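Local coordinates for protein soluble lytic murein transglycosylase (Pseudomonas aeruginosa, PDB 5OHU) that turns over cell-wall peptidoglycan as a lytic transglycosylase, by both exolytic and endolytic cleavage, at residues 182-186 with 236-240; 218-224 with 243-248; 454-458 with 472-477. One frame throughout, in Å; residues are numbered along the deposited sequence.

Interaction 1 of 3, residues 182-186 with 236-240. With PO4 (phosphate ion), chain B.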
loop_
_atom_site.group_PDB
_atom_site.type_symbol
_atom_site.label_atom_id
_atom_site.label_comp_id
_atom_site.label_asym_id
_atom_site.label_seq_id
_atom_site.Cartn_x
_atom_site.Cartn_y
_atom_site.Cartn_z
ATOM N N TRP A 182 -10.398 -29.377 -2.922
ATOM C CA TRP A 182 -9.840 -28.955 -4.200
ATOM C C TRP A 182 -9.756 -27.434 -4.311
ATOM O O TRP A 182 -8.707 -26.892 -4.676
ATOM C CB TRP A 182 -10.671 -29.541 -5.341
ATOM C CG TRP A 182 -10.143 -29.184 -6.709
ATOM C CD1 TRP A 182 -10.616 -28.206 -7.529
ATOM C CD2 TRP A 182 -9.040 -29.790 -7.395
ATOM N NE1 TRP A 182 -9.880 -28.171 -8.696
ATOM C CE2 TRP A 182 -8.911 -29.135 -8.640
ATOM C CE3 TRP A 182 -8.159 -30.829 -7.086
ATOM C CZ2 TRP A 182 -7.928 -29.486 -9.578
ATOM C CZ3 TRP A 182 -7.181 -31.175 -8.014
ATOM C CH2 TRP A 182 -7.076 -30.509 -9.247
ATOM N N LYS A 183 -10.850 -26.723 -3.996
ATOM C CA LYS A 183 -10.805 -25.263 -4.031
ATOM C C LYS A 183 -9.663 -24.721 -3.193
ATOM O O LYS A 183 -8.961 -23.789 -3.608
ATOM C CB LYS A 183 -12.087 -24.639 -3.494
ATOM C CG LYS A 183 -13.240 -24.359 -4.407
ATOM C CD LYS A 183 -14.140 -25.518 -4.469
ATOM C CE LYS A 183 -15.477 -25.135 -5.082
ATOM N NZ LYS A 183 -15.235 -24.253 -6.271
ATOM N N ARG A 184 -9.496 -25.243 -1.980
ATOM C CA ARG A 184 -8.460 -24.679 -1.132
ATOM C C ARG A 184 -7.080 -25.019 -1.673
ATOM O O ARG A 184 -6.154 -24.205 -1.597
ATOM C CB ARG A 184 -8.612 -25.162 0.312
ATOM C CG ARG A 184 -7.747 -24.337 1.256
ATOM C CD ARG A 184 -7.664 -24.915 2.644
ATOM N NE ARG A 184 -6.840 -24.067 3.483
ATOM C CZ ARG A 184 -6.463 -24.361 4.727
ATOM N NH1 ARG A 184 -6.839 -25.498 5.302
ATOM N NH2 ARG A 184 -5.707 -23.508 5.393
ATOM N N LEU A 185 -6.926 -26.223 -2.217
ATOM C CA LEU A 185 -5.685 -26.586 -2.890
ATOM C C LEU A 185 -5.322 -25.549 -3.943
ATOM O O LEU A 185 -4.189 -25.066 -3.991
ATOM C CB LEU A 185 -5.843 -27.979 -3.497
ATOM C CG LEU A 185 -4.805 -28.669 -4.387
ATOM C CD1 LEU A 185 -3.406 -28.253 -4.093
ATOM C CD2 LEU A 185 -4.947 -30.175 -4.165
ATOM N N LYS A 186 -6.294 -25.162 -4.767
ATOM C CA LYS A 186 -6.044 -24.172 -5.804
ATOM C C LYS A 186 -5.569 -22.852 -5.192
ATOM O O LYS A 186 -4.571 -22.264 -5.642
ATOM C CB LYS A 186 -7.322 -24.001 -6.622
ATOM C CG LYS A 186 -7.221 -23.145 -7.861
ATOM C CD LYS A 186 -8.525 -23.219 -8.664
ATOM C CE LYS A 186 -8.861 -21.886 -9.320
ATOM N NZ LYS A 186 -10.057 -21.977 -10.203
ATOM N N ALA A 236 -10.972 -30.790 -13.564
ATOM C CA ALA A 236 -9.737 -30.778 -12.795
ATOM C C ALA A 236 -8.562 -30.377 -13.680
ATOM O O ALA A 236 -7.785 -29.478 -13.338
ATOM C CB ALA A 236 -9.497 -32.150 -12.161
ATOM N N THR A 237 -8.441 -31.017 -14.841
ATOM C CA THR A 237 -7.354 -30.691 -15.751
ATOM C C THR A 237 -7.460 -29.245 -16.234
ATOM O O THR A 237 -6.447 -28.542 -16.343
ATOM C CB THR A 237 -7.353 -31.692 -16.903
ATOM O OG1 THR A 237 -7.199 -33.016 -16.356
ATOM C CG2 THR A 237 -6.215 -31.422 -17.876
ATOM N N ALA A 238 -8.683 -28.762 -16.465
ATOM C CA ALA A 238 -8.858 -27.363 -16.840
ATOM C C ALA A 238 -8.440 -26.426 -15.720
ATOM O O ALA A 238 -7.890 -25.354 -15.990
ATOM C CB ALA A 238 -10.313 -27.086 -17.229
ATOM N N ASP A 239 -8.705 -26.800 -14.465
ATOM C CA ASP A 239 -8.230 -26.005 -13.334
ATOM C C ASP A 239 -6.710 -26.012 -13.257
ATOM O O ASP A 239 -6.086 -24.967 -13.040
ATOM C CB ASP A 239 -8.827 -26.545 -12.034
ATOM C CG ASP A 239 -10.096 -25.828 -11.633
ATOM O OD1 ASP A 239 -10.206 -24.613 -11.892
ATOM O OD2 ASP A 239 -10.987 -26.488 -11.063
ATOM N N VAL A 240 -6.091 -27.177 -13.432
ATOM C CA VAL A 240 -4.632 -27.228 -13.436
ATOM C C VAL A 240 -4.075 -26.291 -14.495
ATOM O O VAL A 240 -3.216 -25.447 -14.217
ATOM C CB VAL A 240 -4.144 -28.669 -13.642
ATOM C CG1 VAL A 240 -2.633 -28.675 -13.876
ATOM C CG2 VAL A 240 -4.505 -29.485 -12.405
HETATM P P PO4 B . -4.985 -25.547 8.621
HETATM O O1 PO4 B . -3.703 -26.291 8.881
HETATM O O2 PO4 B . -4.678 -24.243 7.934
HETATM O O3 PO4 B . -5.887 -26.412 7.773
HETATM O O4 PO4 B . -5.681 -25.255 9.928
HETATM O O HOH W 1 -7.952 -22.134 -12.310
HETATM O O HOH W 2 -11.870 -24.273 -8.522
#

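Interaction 2 of 3, residues 218-224 with 243-248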
loop_
_atom_site.group_PDB
_atom_site.type_symbol
_atom_site.label_atom_id
_atom_site.label_comp_id
_atom_site.label_asym_id
_atom_site.label_seq_id
_atom_site.Cartn_x
_atom_site.Cartn_y
_atom_site.Cartn_z
ATOM N N ALA A 218 2.014 -25.350 -10.697
ATOM C CA ALA A 218 2.161 -24.061 -10.026
ATOM C C ALA A 218 3.633 -23.732 -9.819
ATOM O O ALA A 218 4.039 -22.574 -9.947
ATOM C CB ALA A 218 1.409 -24.052 -8.692
ATOM N N GLN A 219 4.457 -24.743 -9.543
ATOM C CA GLN A 219 5.873 -24.475 -9.305
ATOM C C GLN A 219 6.622 -24.176 -10.602
ATOM O O GLN A 219 7.522 -23.335 -10.609
ATOM C CB GLN A 219 6.512 -25.634 -8.546
ATOM C CG GLN A 219 5.730 -26.011 -7.291
ATOM C CD GLN A 219 6.356 -27.128 -6.501
ATOM O OE1 GLN A 219 6.333 -28.289 -6.906
ATOM N NE2 GLN A 219 6.838 -26.799 -5.317
ATOM N N ASN A 220 6.272 -24.862 -11.693
ATOM C CA ASN A 220 6.861 -24.645 -13.019
ATOM C C ASN A 220 5.779 -24.758 -14.080
ATOM O O ASN A 220 5.551 -25.840 -14.650
ATOM C CB ASN A 220 7.959 -25.656 -13.327
ATOM C CG ASN A 220 8.534 -25.478 -14.758
ATOM O OD1 ASN A 220 9.165 -26.386 -15.306
ATOM N ND2 ASN A 220 8.312 -24.309 -15.351
ATOM N N PRO A 221 5.126 -23.644 -14.408
ATOM C CA PRO A 221 4.020 -23.707 -15.369
ATOM C C PRO A 221 4.471 -23.894 -16.808
ATOM O O PRO A 221 3.626 -24.186 -17.660
ATOM C CB PRO A 221 3.318 -22.362 -15.196
ATOM C CG PRO A 221 4.320 -21.480 -14.557
ATOM C CD PRO A 221 5.244 -22.330 -13.760
ATOM N N ALA A 222 5.758 -23.740 -17.112
ATOM C CA ALA A 222 6.224 -23.959 -18.470
ATOM C C ALA A 222 6.028 -25.401 -18.902
ATOM O O ALA A 222 6.109 -25.689 -20.098
ATOM C CB ALA A 222 7.707 -23.567 -18.613
ATOM N N GLN A 223 5.765 -26.315 -17.962
ATOM C CA GLN A 223 5.440 -27.674 -18.373
ATOM C C GLN A 223 4.156 -27.742 -19.193
ATOM O O GLN A 223 3.931 -28.757 -19.865
ATOM C CB GLN A 223 5.338 -28.633 -17.168
ATOM C CG GLN A 223 6.582 -28.738 -16.269
ATOM C CD GLN A 223 6.269 -29.393 -14.908
ATOM O OE1 GLN A 223 5.913 -28.711 -13.935
ATOM N NE2 GLN A 223 6.387 -30.719 -14.847
ATOM N N LEU A 224 3.304 -26.705 -19.147
ATOM C CA LEU A 224 2.108 -26.728 -19.982
ATOM C C LEU A 224 2.443 -26.759 -21.468
ATOM O O LEU A 224 1.551 -27.037 -22.272
ATOM C CB LEU A 224 1.183 -25.549 -19.651
ATOM C CG LEU A 224 0.622 -25.569 -18.223
ATOM C CD1 LEU A 224 -0.252 -24.345 -17.923
ATOM C CD2 LEU A 224 -0.191 -26.867 -17.990
ATOM N N LEU A 243 -4.643 -22.417 -13.851
ATOM C CA LEU A 243 -3.712 -21.898 -12.859
ATOM C C LEU A 243 -2.337 -21.696 -13.474
ATOM O O LEU A 243 -1.702 -20.645 -13.288
ATOM C CB LEU A 243 -3.638 -22.842 -11.654
ATOM C CG LEU A 243 -2.805 -22.297 -10.486
ATOM C CD1 LEU A 243 -3.520 -22.569 -9.180
ATOM C CD2 LEU A 243 -1.434 -22.927 -10.476
ATOM N N GLY A 244 -1.874 -22.687 -14.239
ATOM C CA GLY A 244 -0.560 -22.574 -14.850
ATOM C C GLY A 244 -0.470 -21.438 -15.852
ATOM O O GLY A 244 0.529 -20.718 -15.900
ATOM N N LEU A 245 -1.519 -21.234 -16.649
ATOM C CA LEU A 245 -1.456 -20.135 -17.609
ATOM C C LEU A 245 -1.463 -18.785 -16.913
ATOM O O LEU A 245 -0.775 -17.858 -17.351
ATOM C CB LEU A 245 -2.593 -20.208 -18.620
ATOM C CG LEU A 245 -2.557 -21.456 -19.484
ATOM C CD1 LEU A 245 -3.918 -21.743 -20.096
ATOM C CD2 LEU A 245 -1.508 -21.255 -20.539
ATOM N N ARG A 246 -2.221 -18.657 -15.824
ATOM C CA ARG A 246 -2.217 -17.397 -15.079
ATOM C C ARG A 246 -0.854 -17.141 -14.463
ATOM O O ARG A 246 -0.362 -16.005 -14.467
ATOM C CB ARG A 246 -3.303 -17.411 -13.996
ATOM C CG ARG A 246 -4.575 -16.663 -14.414
ATOM C CD ARG A 246 -5.829 -17.463 -14.159
ATOM N NE ARG A 246 -5.828 -18.090 -12.839
ATOM C CZ ARG A 246 -6.491 -19.204 -12.533
ATOM N NH1 ARG A 246 -7.221 -19.827 -13.459
ATOM N NH2 ARG A 246 -6.411 -19.689 -11.299
ATOM N N ARG A 247 -0.229 -18.187 -13.927
ATOM C CA ARG A 247 1.117 -18.048 -13.388
ATOM C C ARG A 247 2.096 -17.705 -14.503
ATOM O O ARG A 247 2.853 -16.732 -14.406
ATOM C CB ARG A 247 1.507 -19.346 -12.670
ATOM C CG ARG A 247 2.934 -19.418 -12.111
ATOM C CD ARG A 247 3.179 -18.552 -10.863
ATOM N NE ARG A 247 2.071 -18.537 -9.906
ATOM C CZ ARG A 247 1.937 -19.394 -8.893
ATOM N NH1 ARG A 247 2.825 -20.357 -8.708
ATOM N NH2 ARG A 247 0.913 -19.281 -8.052
ATOM N N LEU A 248 2.052 -18.468 -15.599
ATOM C CA LEU A 248 2.976 -18.258 -16.707
ATOM C C LEU A 248 2.850 -16.865 -17.298
ATOM O O LEU A 248 3.838 -16.302 -17.797
ATOM C CB LEU A 248 2.716 -19.313 -17.789
ATOM C CG LEU A 248 3.676 -19.457 -18.960
ATOM C CD1 LEU A 248 5.076 -19.819 -18.459
ATOM C CD2 LEU A 248 3.134 -20.519 -19.932
#

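Interaction 3 of 3, residues 454-458 with 472-477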
loop_
_atom_site.group_PDB
_atom_site.type_symbol
_atom_site.label_atom_id
_atom_site.label_comp_id
_atom_site.label_asym_id
_atom_site.label_seq_id
_atom_site.Cartn_x
_atom_site.Cartn_y
_atom_site.Cartn_z
ATOM N N TYR A 454 6.739 16.094 10.880
ATOM C CA TYR A 454 6.304 16.389 9.524
ATOM C C TYR A 454 5.487 15.256 8.934
ATOM O O TYR A 454 4.420 15.500 8.360
ATOM C CB TYR A 454 7.529 16.724 8.670
ATOM C CG TYR A 454 8.292 17.883 9.284
ATOM C CD1 TYR A 454 7.629 19.070 9.610
ATOM C CD2 TYR A 454 9.653 17.783 9.588
ATOM C CE1 TYR A 454 8.297 20.127 10.196
ATOM C CE2 TYR A 454 10.325 18.838 10.170
ATOM C CZ TYR A 454 9.640 20.003 10.472
ATOM O OH TYR A 454 10.296 21.056 11.050
ATOM N N PHE A 455 5.942 14.003 9.088
ATOM C CA PHE A 455 5.166 12.900 8.516
ATOM C C PHE A 455 3.835 12.692 9.225
ATOM O O PHE A 455 2.808 12.580 8.533
ATOM C CB PHE A 455 5.993 11.615 8.482
ATOM C CG PHE A 455 5.259 10.448 7.890
ATOM C CD1 PHE A 455 4.563 10.589 6.696
ATOM C CD2 PHE A 455 5.257 9.218 8.522
ATOM C CE1 PHE A 455 3.875 9.521 6.148
ATOM C CE2 PHE A 455 4.580 8.147 7.982
ATOM C CZ PHE A 455 3.885 8.295 6.793
ATOM N N PRO A 456 3.760 12.610 10.560
ATOM C CA PRO A 456 2.426 12.576 11.191
ATOM C C PRO A 456 1.516 13.692 10.696
ATOM O O PRO A 456 0.344 13.448 10.396
ATOM C CB PRO A 456 2.748 12.707 12.686
ATOM C CG PRO A 456 4.103 12.109 12.823
ATOM C CD PRO A 456 4.839 12.496 11.563
ATOM N N ALA A 457 2.040 14.915 10.591
ATOM C CA ALA A 457 1.243 16.026 10.087
ATOM C C ALA A 457 0.809 15.787 8.645
ATOM O O ALA A 457 -0.367 15.977 8.305
ATOM C CB ALA A 457 2.036 17.329 10.210
ATOM N N ILE A 458 1.746 15.369 7.785
ATOM C CA ILE A 458 1.417 15.056 6.394
ATOM C C ILE A 458 0.381 13.938 6.330
ATOM O O ILE A 458 -0.578 13.998 5.549
ATOM C CB ILE A 458 2.699 14.679 5.623
ATOM C CG1 ILE A 458 3.553 15.926 5.337
ATOM C CG2 ILE A 458 2.361 13.893 4.339
ATOM C CD1 ILE A 458 5.002 15.618 4.986
ATOM N N ILE A 472 2.290 22.578 5.710
ATOM C CA ILE A 472 2.298 21.258 6.327
ATOM C C ILE A 472 2.667 20.197 5.305
ATOM O O ILE A 472 3.470 19.306 5.588
ATOM C CB ILE A 472 0.943 20.954 6.989
ATOM C CG1 ILE A 472 0.706 21.886 8.181
ATOM C CG2 ILE A 472 0.897 19.498 7.444
ATOM C CD1 ILE A 472 -0.440 21.446 9.057
ATOM N N ARG A 473 2.109 20.280 4.096
ATOM C CA ARG A 473 2.347 19.225 3.122
ATOM C C ARG A 473 3.772 19.231 2.586
ATOM O O ARG A 473 4.218 18.209 2.052
ATOM C CB ARG A 473 1.351 19.332 1.962
ATOM C CG ARG A 473 -0.083 18.889 2.309
ATOM C CD ARG A 473 -0.995 18.913 1.076
ATOM N NE ARG A 473 -0.553 17.960 0.057
ATOM C CZ ARG A 473 -0.608 18.182 -1.251
ATOM N NH1 ARG A 473 -1.078 19.336 -1.702
ATOM N NH2 ARG A 473 -0.174 17.255 -2.108
ATOM N N PHE A 474 4.499 20.341 2.715
ATOM C CA PHE A 474 5.823 20.484 2.109
ATOM C C PHE A 474 6.791 21.140 3.091
ATOM O O PHE A 474 7.134 22.319 2.980
ATOM C CB PHE A 474 5.709 21.232 0.779
ATOM C CG PHE A 474 4.867 20.486 -0.206
ATOM C CD1 PHE A 474 5.351 19.317 -0.771
ATOM C CD2 PHE A 474 3.560 20.864 -0.472
ATOM C CE1 PHE A 474 4.577 18.565 -1.637
ATOM C CE2 PHE A 474 2.771 20.112 -1.353
ATOM C CZ PHE A 474 3.282 18.959 -1.925
ATOM N N PRO A 475 7.273 20.367 4.057
ATOM C CA PRO A 475 8.221 20.917 5.028
ATOM C C PRO A 475 9.537 21.327 4.379
ATOM O O PRO A 475 9.932 20.823 3.320
ATOM C CB PRO A 475 8.434 19.758 6.013
ATOM C CG PRO A 475 7.839 18.549 5.365
ATOM C CD PRO A 475 6.799 19.024 4.424
ATOM N N MET A 476 10.244 22.241 5.064
ATOM C CA MET A 476 11.499 22.805 4.573
ATOM C C MET A 476 12.665 22.539 5.513
ATOM O O MET A 476 13.632 23.307 5.513
ATOM C CB MET A 476 11.355 24.310 4.356
ATOM C CG MET A 476 10.287 24.696 3.355
ATOM S SD MET A 476 10.892 24.496 1.673
ATOM C CE MET A 476 12.089 25.822 1.574
ATOM N N ALA A 477 12.589 21.497 6.336
ATOM C CA ALA A 477 13.662 21.233 7.287
ATOM C C ALA A 477 14.965 20.912 6.560
ATOM O O ALA A 477 14.966 20.286 5.498
ATOM C CB ALA A 477 13.284 20.079 8.217
HETATM O O HOH W 3 4.508 18.515 7.834
#

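Interaction 1 of 3, residues 182-186 with 236-240
D239 is the polar centre of this contact, because two side chains one helical turn apart converge on its carboxylate. W182 NE1 donates a hydrogen bond to D239 OD2 (3.1 Å, N-H...O angle 161°), and K186 NZ forms a salt bridge with D239 OD1 at 3.1 Å. Two waters add weak hydrogen bonds between K186 and D239. K186 NZ also makes a salt bridge to a bound phosphate. R184 points elsewhere and binds another phosphate through NH1 to O3 and NH2 to O2, both at 2.8 Å; both ions probably come from the crystallisation liquor.

Outward from the polar pair, the W182 ring packs on apolar groups: CZ2 lies 4.0 Å from A236 CB, and CH2 lies 4.2 Å from V240 CG2, which sits at the ring edge. Q210 and M214 of helix 208-219 also touch this indole. The axes of segments 182-186 and 236-240 run nearly parallel (15°), 11.9 Å apart at closest approach, a wide spacing bridged by long side chains in an all-helical solenoid like that of Slt70 relatives. The chemistry implies a partly directional contact: the indole N-H and the lysine each bind one oxygen of the same carboxylate.

Interaction 2 of 3, residues 218-224 with 243-248
This is a close, largely apolar contact in which the end of helix 208-219 and the 3-10 segment after it pack against helix 235-251, burying 387 Å² between the two segments. N220 marks the exit from the helix, with phi/psi of -141/90. A 3-10 segment begins at P221, as the backbone hydrogen bond from L224 N to P221 O (2.9 Å) attests.

The nearest pair of CA atoms is P221 and G244, 4.7 Å apart. An ideal CB on G244 would clash with L224 CD1 at 2.4 Å, so the bare CA leaves room for that methyl. As it is, L224 CD1 rests 3.6 Å from G244 CA and 4.0 Å from L245 CG, while P221 CB reaches to 3.3 Å from G244 O. The proline ring then slides along the helix, its CG 3.5 Å from R247 CG and its CB 4.0 Å from L248 CB.

Helices follow one another here in an alpha-helical solenoid, as in the U-shaped superhelical domain of Slt70-type enzymes, and the 3-10 segment fits the connection between helices 208-219 and 235-251 onto the latter. L259 of helix 253-263 touches L224, L245 and L248.

At the other end of the contact, A218 CB meets L243 CD2 at 3.5 Å, with A189 of helix 178-190 touching both residues. R247 NH1 lies 2.8 Å from A218 O, and R247 NH2 is hydrogen-bonded to the carbonyl of A189, with a weak hydrogen bond from NH1 to Y194 OH.

Interaction 3 of 3, residues 454-458 with 472-477
Interlocking side chains shape this contact, which buries 304 Å² between the first turn of helix 454-463 and the end of the short, weakly bonded helix 470-473 with the chain that follows it. P475 is the central bump, and its ring fills the hollow between the Y454 ring and I458. Its CB stands over one face of the Y454 ring, 4.0 Å from the centroid and 23° off the ring normal, a CH-pi contact in which P475 CB approaches Y454 CD1 to 3.7 Å; on the I458 side, P475 CD lies 3.9 Å from I458 CD1. Further along the same phenol, A477 CB lies 3.8 Å from Y454 CE2, so the ring is bordered by two small apolar groups from alternate residues of the chain.

I458 supplies the answering projection. Its CG1 lies 3.4 Å from I472 O, and its CD1 reaches 4.0 Å from R473 O, wedging the side chain into the bend of segment 472-477. A457 CB meets I472 CG2 at 3.7 Å. The space left between the backbones is occupied by water 3, which donates to Y454 O (3.1 Å) and to I472 O (2.6 Å).

Around this, Y449 of helix 438-450 touches both A457 and I472. R501, in the lysozyme-like SLT domain, bonds to R473 O. Helix 454-463 thus touches helix 493-504 through I458 and R501, while the chain after helix 470-473 is tied to helix 605-624 through P475 O and Y621.

Overall arrangement
Following the chain from the N terminus, helix 178-190 opens interaction 1, and segment 218-224 opens interaction 2 before the first loop has closed. Helix 235-251 then closes both in turn, at 236-240 and at 243-248, so the two loops cross. Their centres are 13 Å apart and they touch, K186 O lying 3.7 Å from L243 CD1; together they fasten helix 178-190 and the end of helix 208-219 to helix 235-251. Interaction 3 follows in series, closing a short loop between helix 454-463 and residues 472-477. It lies across the chain's centre, about 50 and 46 Å between centres from interactions 1 and 2, and ties an L-domain helix to the chain leading into helix 479-488.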